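PDB 4UU4: lipopolysaccharide export system protein LptH from Pseudomonas aeruginosa, which binds lipopolysaccharide and is required for its translocation across the periplasm from the inner to the outer membrane, possibly as part of a bridge. Local coordinates for residues T102-T108 with I121-I127. Residues are numbered along the deposited sequence.
Sequences TKAYGLT and IDQAKVI
Two neighbouring antiparallel strands of the LptA-family beta-jellyroll pair here, and at one end both chains turn a corner between the two sheets: 102-108 leaves strand 102-106 through Leu-107 and Thr-108, while 121-127 enters strand 124-127 through Asp-122 and Gln-123. The axes of 102-106 and 124-127 approach to 4.6 Å at 170°. Lys-103/Ile-127 and Tyr-105/Lys-125 are hydrogen-bonded pairs (CA-CA 4.9 Å each), flanking the non-hydrogen-bonded pair Ala-104/Val-126 (4.4 Å). Four backbone bonds of 2.9 Å define this register: Lys-103 N to Ile-127 O, Ile-127 N to Lys-103 O, Tyr-105 N to Lys-125 O and Lys-125 N to Tyr-105 O.

At the corner the register slips by one. Leu-107 (phi/psi -57/-45) and Thr-108 both face Ile-121, a classic beta bulge, while Asp-122 (53/81) and Gln-123 (82/34) turn with positive phi. Leu-107 N donates to Asp-122 O (3.2 Å) and Ile-121 N to Thr-108 O (2.9 Å); Thr-108 N to Ile-121 O (3.4 Å) is weak. The Asp-122 carboxylate accepts hydrogen bonds from Thr-158 OG1 (at OD2) and Ser-159 N (at OD1).

Side chains alternate between faces. Ala-104 and Val-126 point to the interior between the sheets, where both touch Leu-120. On the other face lie Lys-103, Tyr-105, Lys-125 and Ile-127. Tyr-105 (m, chi2 90°) lies alongside Lys-125, whose NZ is 5.1 Å from the ring centroid, at most a weak cation-pi attraction; Ile-127 (m, t) brings CD1 to 3.8 Å from Tyr-105 CE1.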
# COMPACT_ATOMS: atom_id res chain seq x y z
N THR A 102 4.51 4.11 10.31
CA THR A 102 3.10 4.12 9.93
C THR A 102 2.67 2.78 9.32
O THR A 102 3.30 2.27 8.37
CB THR A 102 2.76 5.29 8.97
OG1 THR A 102 3.63 5.27 7.83
CG2 THR A 102 2.92 6.62 9.68
N LYS A 103 1.60 2.23 9.89
CA LYS A 103 1.03 0.98 9.40
C LYS A 103 -0.19 1.29 8.54
O LYS A 103 -0.86 2.30 8.73
CB LYS A 103 0.62 0.08 10.56
CG LYS A 103 1.77 -0.30 11.49
CD LYS A 103 1.29 -1.19 12.62
CE LYS A 103 2.44 -1.58 13.54
NZ LYS A 103 1.97 -2.32 14.74
N ALA A 104 -0.45 0.42 7.58
CA ALA A 104 -1.59 0.59 6.68
C ALA A 104 -2.15 -0.77 6.31
O ALA A 104 -1.42 -1.72 6.05
CB ALA A 104 -1.18 1.37 5.44
N TYR A 105 -3.47 -0.86 6.28
CA TYR A 105 -4.14 -2.11 6.01
C TYR A 105 -5.23 -1.90 4.99
O TYR A 105 -5.86 -0.84 4.97
CB TYR A 105 -4.76 -2.67 7.29
CG TYR A 105 -3.78 -2.93 8.41
CD1 TYR A 105 -3.47 -1.94 9.35
CD2 TYR A 105 -3.18 -4.17 8.56
CE1 TYR A 105 -2.59 -2.18 10.38
CE2 TYR A 105 -2.30 -4.42 9.59
CZ TYR A 105 -2.01 -3.43 10.50
OH TYR A 105 -1.12 -3.69 11.53
N GLY A 106 -5.45 -2.90 4.15
CA GLY A 106 -6.55 -2.81 3.21
C GLY A 106 -6.72 -4.10 2.44
O GLY A 106 -5.75 -4.78 2.18
N LEU A 107 -7.96 -4.43 2.08
CA LEU A 107 -8.21 -5.58 1.23
C LEU A 107 -7.44 -5.46 -0.09
O LEU A 107 -6.82 -6.42 -0.53
CB LEU A 107 -9.70 -5.79 0.99
CG LEU A 107 -10.31 -6.96 1.77
CD1 LEU A 107 -9.82 -6.95 3.21
CD2 LEU A 107 -11.83 -6.94 1.72
N THR A 108 -7.47 -4.28 -0.70
CA THR A 108 -6.60 -4.02 -1.85
C THR A 108 -5.70 -2.81 -1.57
O THR A 108 -6.18 -1.79 -1.10
CB THR A 108 -7.39 -3.80 -3.16
OG1 THR A 108 -8.16 -4.98 -3.45
CG2 THR A 108 -6.46 -3.51 -4.32
N ILE A 121 -8.12 0.19 -0.34
CA ILE A 121 -9.54 0.03 -0.61
C ILE A 121 -9.99 -1.04 0.38
O ILE A 121 -9.17 -1.80 0.91
CB ILE A 121 -9.83 -0.10 -2.12
CG1 ILE A 121 -9.34 1.15 -2.86
CG2 ILE A 121 -11.31 -0.32 -2.38
CD1 ILE A 121 -9.94 1.31 -4.24
N ASP A 122 -11.30 -1.07 0.63
CA ASP A 122 -12.03 -2.15 1.35
C ASP A 122 -11.64 -2.66 2.73
O ASP A 122 -11.03 -3.71 2.86
CB ASP A 122 -12.13 -3.40 0.50
CG ASP A 122 -13.48 -4.07 0.65
OD1 ASP A 122 -14.23 -3.70 1.57
OD2 ASP A 122 -13.79 -4.97 -0.17
N GLN A 123 -12.05 -1.93 3.75
CA GLN A 123 -11.54 -2.00 5.12
C GLN A 123 -10.24 -1.21 5.37
O GLN A 123 -9.41 -1.62 6.18
CB GLN A 123 -11.47 -3.43 5.61
CG GLN A 123 -12.82 -4.10 5.54
CD GLN A 123 -12.72 -5.61 5.52
OE1 GLN A 123 -13.58 -6.28 4.96
NE2 GLN A 123 -11.68 -6.15 6.14
N ALA A 124 -10.10 -0.09 4.67
CA ALA A 124 -8.90 0.73 4.77
C ALA A 124 -8.62 1.19 6.20
O ALA A 124 -9.43 1.88 6.82
CB ALA A 124 -9.02 1.93 3.84
N LYS A 125 -7.46 0.81 6.73
CA LYS A 125 -7.05 1.24 8.05
C LYS A 125 -5.66 1.87 7.96
O LYS A 125 -4.88 1.53 7.08
CB LYS A 125 -7.04 0.06 9.03
CG LYS A 125 -7.10 0.45 10.50
CD LYS A 125 -6.85 -0.75 11.41
CE LYS A 125 -7.75 -1.92 11.07
NZ LYS A 125 -7.40 -3.16 11.83
N VAL A 126 -5.37 2.81 8.86
CA VAL A 126 -4.04 3.42 8.95
C VAL A 126 -3.71 3.71 10.40
O VAL A 126 -4.44 4.42 11.08
CB VAL A 126 -3.95 4.75 8.18
CG1 VAL A 126 -2.61 5.42 8.45
CG2 VAL A 126 -4.13 4.55 6.69
N ILE A 127 -2.60 3.16 10.89
CA ILE A 127 -2.16 3.45 12.24
C ILE A 127 -0.91 4.32 12.24
O ILE A 127 0.18 3.85 11.89
CB ILE A 127 -1.91 2.16 13.05
CG1 ILE A 127 -3.10 1.21 12.92
CG2 ILE A 127 -1.65 2.50 14.51
CD1 ILE A 127 -2.86 -0.15 13.55